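Local coordinates for Non-structural protein 3 (PDB 6LN0) that is a multidomain piece of the coronavirus replication machinery, joining a macro domain to a papain-like protease that probably cleaves the viral polyprotein, at residues L224-V233 and W298-R306. Sequence-based numbering, arbitrary orientation.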
loop_
_atom_site.group_PDB
_atom_site.type_symbol
_atom_site.label_atom_id
_atom_site.label_comp_id
_atom_site.label_asym_id
_atom_site.label_seq_id
_atom_site.Cartn_x
_atom_site.Cartn_y
_atom_site.Cartn_z
ATOM N N LEU A 224 -9.182 15.253 -5.469
ATOM C CA LEU A 224 -8.578 15.362 -6.791
ATOM C C LEU A 224 -9.288 14.519 -7.841
ATOM O O LEU A 224 -8.864 14.528 -9.000
ATOM C CB LEU A 224 -7.100 14.945 -6.730
ATOM C CG LEU A 224 -6.156 15.926 -6.042
ATOM C CD1 LEU A 224 -4.706 15.457 -6.121
ATOM C CD2 LEU A 224 -6.294 17.304 -6.642
ATOM N N ASP A 225 -10.329 13.772 -7.451
ATOM C CA ASP A 225 -11.108 12.927 -8.358
ATOM C C ASP A 225 -10.283 11.770 -8.905
ATOM O O ASP A 225 -10.412 11.405 -10.075
ATOM C CB ASP A 225 -11.688 13.731 -9.521
ATOM C CG ASP A 225 -13.099 14.138 -9.291
ATOM O OD1 ASP A 225 -13.586 13.899 -8.164
ATOM O OD2 ASP A 225 -13.717 14.701 -10.234
ATOM N N LEU A 226 -9.425 11.191 -8.083
ATOM C CA LEU A 226 -8.621 10.066 -8.530
ATOM C C LEU A 226 -8.930 8.850 -7.679
ATOM O O LEU A 226 -9.124 8.966 -6.468
ATOM C CB LEU A 226 -7.123 10.378 -8.460
ATOM C CG LEU A 226 -6.621 11.737 -8.942
ATOM C CD1 LEU A 226 -5.131 11.844 -8.656
ATOM C CD2 LEU A 226 -6.917 11.970 -10.424
ATOM N N ASN A 227 -8.971 7.681 -8.309
ATOM C CA ASN A 227 -8.830 6.457 -7.535
ATOM C C ASN A 227 -7.371 6.298 -7.116
ATOM O O ASN A 227 -6.526 7.159 -7.379
ATOM C CB ASN A 227 -9.333 5.249 -8.323
ATOM C CG ASN A 227 -8.553 4.990 -9.603
ATOM O OD1 ASN A 227 -7.321 4.906 -9.607
ATOM N ND2 ASN A 227 -9.284 4.789 -10.692
ATOM N N LEU A 228 -7.058 5.170 -6.479
ATOM C CA LEU A 228 -5.763 5.040 -5.816
ATOM C C LEU A 228 -4.640 4.755 -6.800
ATOM O O LEU A 228 -3.511 5.213 -6.591
ATOM C CB LEU A 228 -5.817 3.943 -4.754
ATOM C CG LEU A 228 -6.692 4.263 -3.543
ATOM C CD1 LEU A 228 -6.461 3.252 -2.431
ATOM C CD2 LEU A 228 -6.437 5.667 -3.047
ATOM N N GLN A 229 -4.906 3.948 -7.833
ATOM C CA GLN A 229 -3.946 3.799 -8.920
ATOM C C GLN A 229 -3.543 5.169 -9.453
ATOM O O GLN A 229 -2.354 5.507 -9.524
ATOM C CB GLN A 229 -4.543 2.960 -10.052
ATOM C CG GLN A 229 -4.658 1.486 -9.774
ATOM C CD GLN A 229 -6.028 1.091 -9.233
ATOM O OE1 GLN A 229 -6.574 1.742 -8.326
ATOM N NE2 GLN A 229 -6.590 0.017 -9.786
ATOM N N GLN A 230 -4.539 5.983 -9.805
ATOM C CA GLN A 230 -4.256 7.314 -10.304
ATOM C C GLN A 230 -3.531 8.142 -9.260
ATOM O O GLN A 230 -2.623 8.912 -9.589
ATOM C CB GLN A 230 -5.550 7.995 -10.734
ATOM C CG GLN A 230 -6.301 7.221 -11.786
ATOM C CD GLN A 230 -7.572 7.915 -12.196
ATOM O OE1 GLN A 230 -8.477 8.097 -11.382
ATOM N NE2 GLN A 230 -7.645 8.329 -13.462
ATOM N N TYR A 231 -3.912 8.001 -7.996
ATOM C CA TYR A 231 -3.314 8.858 -6.985
ATOM C C TYR A 231 -1.828 8.560 -6.841
ATOM O O TYR A 231 -1.015 9.473 -6.681
ATOM C CB TYR A 231 -4.042 8.685 -5.650
ATOM C CG TYR A 231 -3.629 9.707 -4.633
ATOM C CD1 TYR A 231 -3.912 11.044 -4.820
ATOM C CD2 TYR A 231 -2.918 9.340 -3.512
ATOM C CE1 TYR A 231 -3.509 11.982 -3.904
ATOM C CE2 TYR A 231 -2.513 10.272 -2.591
ATOM C CZ TYR A 231 -2.815 11.576 -2.775
ATOM O OH TYR A 231 -2.400 12.493 -1.839
ATOM N N CYS A 232 -1.456 7.283 -6.914
ATOM C CA CYS A 232 -0.050 6.907 -6.879
ATOM C C CYS A 232 0.694 7.529 -8.036
ATOM O O CYS A 232 1.756 8.149 -7.845
ATOM C CB CYS A 232 0.081 5.388 -6.940
ATOM S SG CYS A 232 -0.211 4.561 -5.405
ATOM N N VAL A 233 0.145 7.369 -9.251
ATOM C CA VAL A 233 0.744 8.000 -10.411
ATOM C C VAL A 233 0.911 9.490 -10.160
ATOM O O VAL A 233 1.958 10.086 -10.462
ATOM C CB VAL A 233 -0.114 7.736 -11.659
ATOM C CG1 VAL A 233 0.391 8.573 -12.844
ATOM C CG2 VAL A 233 -0.178 6.228 -11.994
ATOM N N TRP A 298 -1.437 16.053 -11.788
ATOM C CA TRP A 298 -2.874 15.823 -11.799
ATOM C C TRP A 298 -3.404 15.575 -13.211
ATOM O O TRP A 298 -4.305 14.750 -13.402
ATOM C CB TRP A 298 -3.585 17.008 -11.150
ATOM C CG TRP A 298 -5.060 16.846 -11.112
ATOM C CD1 TRP A 298 -5.787 15.965 -10.334
ATOM C CD2 TRP A 298 -6.015 17.582 -11.882
ATOM N NE1 TRP A 298 -7.133 16.125 -10.580
ATOM C CE2 TRP A 298 -7.303 17.109 -11.519
ATOM C CE3 TRP A 298 -5.912 18.596 -12.829
ATOM C CZ2 TRP A 298 -8.466 17.610 -12.090
ATOM C CZ3 TRP A 298 -7.078 19.103 -13.389
ATOM C CH2 TRP A 298 -8.330 18.613 -13.020
ATOM N N ILE A 299 -2.877 16.269 -14.224
ATOM C CA ILE A 299 -3.397 16.043 -15.572
ATOM C C ILE A 299 -3.049 14.642 -16.034
ATOM O O ILE A 299 -3.890 13.926 -16.591
ATOM C CB ILE A 299 -2.872 17.089 -16.570
ATOM C CG1 ILE A 299 -3.138 18.494 -16.070
ATOM C CG2 ILE A 299 -3.487 16.858 -17.932
ATOM C CD1 ILE A 299 -4.317 19.076 -16.585
ATOM N N TYR A 300 -1.799 14.236 -15.829
ATOM C CA TYR A 300 -1.373 12.917 -16.282
ATOM C C TYR A 300 -2.134 11.806 -15.575
ATOM O O TYR A 300 -2.523 10.818 -16.211
ATOM C CB TYR A 300 0.117 12.734 -16.047
ATOM C CG TYR A 300 1.004 13.171 -17.195
ATOM C CD1 TYR A 300 1.372 12.272 -18.179
ATOM C CD2 TYR A 300 1.502 14.474 -17.264
ATOM C CE1 TYR A 300 2.201 12.644 -19.201
ATOM C CE2 TYR A 300 2.328 14.853 -18.276
ATOM C CZ TYR A 300 2.675 13.934 -19.255
ATOM O OH TYR A 300 3.502 14.299 -20.290
ATOM N N ALA A 301 -2.344 11.937 -14.256
ATOM C CA ALA A 301 -3.037 10.878 -13.513
ATOM C C ALA A 301 -4.527 10.835 -13.852
ATOM O O ALA A 301 -5.130 9.758 -13.884
ATOM C CB ALA A 301 -2.850 11.067 -12.005
ATOM N N SER A 302 -5.142 11.996 -14.086
ATOM C CA SER A 302 -6.559 12.009 -14.440
ATOM C C SER A 302 -6.815 11.400 -15.820
ATOM O O SER A 302 -7.890 10.832 -16.044
ATOM C CB SER A 302 -7.110 13.436 -14.392
ATOM O OG SER A 302 -6.962 13.996 -13.098
ATOM N N THR A 303 -5.865 11.514 -16.757
ATOM C CA THR A 303 -6.055 10.978 -18.103
ATOM C C THR A 303 -5.294 9.675 -18.320
ATOM O O THR A 303 -5.246 9.178 -19.446
ATOM C CB THR A 303 -5.673 12.022 -19.178
ATOM O OG1 THR A 303 -4.299 12.394 -19.068
ATOM C CG2 THR A 303 -6.477 13.276 -19.018
ATOM N N ASN A 304 -4.721 9.096 -17.261
ATOM C CA ASN A 304 -4.128 7.762 -17.316
ATOM C C ASN A 304 -2.982 7.708 -18.327
ATOM O O ASN A 304 -2.910 6.831 -19.183
ATOM C CB ASN A 304 -5.186 6.701 -17.621
ATOM C CG ASN A 304 -6.248 6.636 -16.559
ATOM O OD1 ASN A 304 -5.958 6.325 -15.416
ATOM N ND2 ASN A 304 -7.480 6.939 -16.923
ATOM N N ARG A 305 -2.072 8.658 -18.211
ATOM C CA ARG A 305 -0.873 8.675 -19.024
ATOM C C ARG A 305 0.339 8.621 -18.116
ATOM O O ARG A 305 0.259 8.928 -16.926
ATOM C CB ARG A 305 -0.792 9.940 -19.891
ATOM C CG ARG A 305 -2.018 10.182 -20.709
ATOM C CD ARG A 305 -2.163 9.113 -21.764
ATOM N NE ARG A 305 -3.286 9.433 -22.631
ATOM C CZ ARG A 305 -3.700 8.662 -23.626
ATOM N NH1 ARG A 305 -3.072 7.514 -23.870
ATOM N NH2 ARG A 305 -4.735 9.039 -24.376
ATOM N N ARG A 306 1.473 8.263 -18.698
ATOM C CA ARG A 306 2.748 8.387 -18.020
ATOM C C ARG A 306 3.626 9.368 -18.782
ATOM O O ARG A 306 3.563 9.463 -20.009
ATOM C CB ARG A 306 3.439 7.033 -17.888
ATOM C CG ARG A 306 2.525 5.924 -17.367
ATOM C CD ARG A 306 1.877 6.297 -16.025
ATOM N NE ARG A 306 2.864 6.594 -14.981
ATOM C CZ ARG A 306 3.408 5.687 -14.166
ATOM N NH1 ARG A 306 3.066 4.407 -14.263
ATOM N NH2 ARG A 306 4.293 6.066 -13.252
HETATM O O HOH W 1 -10.081 10.110 -14.326
#
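The helical turns 228-233 and 298-302 run roughly antiparallel, 149° between axes that approach to 8.4 Å. The small Ala301 side chain permits a Gln230 CA to Ala301 CA separation of 4.9 Å: its CB faces the Gln230 backbone and lies 4.2 Å from Val233 CG1. Trp298 NE1 donates to Leu224 O over 2.8 Å, with an N-H...O angle of 164° and on a lone pair in the carbonyl plane. That oxygen also lies in the indole plane, so the bond probably helps set the ring's rotation. Ser302 OG, bonded to Trp298 O, lies above the rim of one indole face and meets Leu226 CD2 at 3.4 Å. Gln230 OE1 accepts from Asn227 N while Gln230 N donates to Asn227 OD1, a capping box. The Gln230 chain, extended beyond CG (chi2 -180°), carries NE2 to Asn304 OD1, donating at 3.3 Å from above the carbonyl plane. A water accepting from NE2 donates to Ser302 O. Val233 CG2 lies over one face of the Arg306 guanidinium. Tyr234 of helix 228-237 touches Leu224, Leu226, Trp298 and Ala301, while Trp298 of helix 293-302 reaches Leu283 and Leu319 on helices 278-287 and 313-322, a largely helical bundle consistent with a papain-like protease thumb.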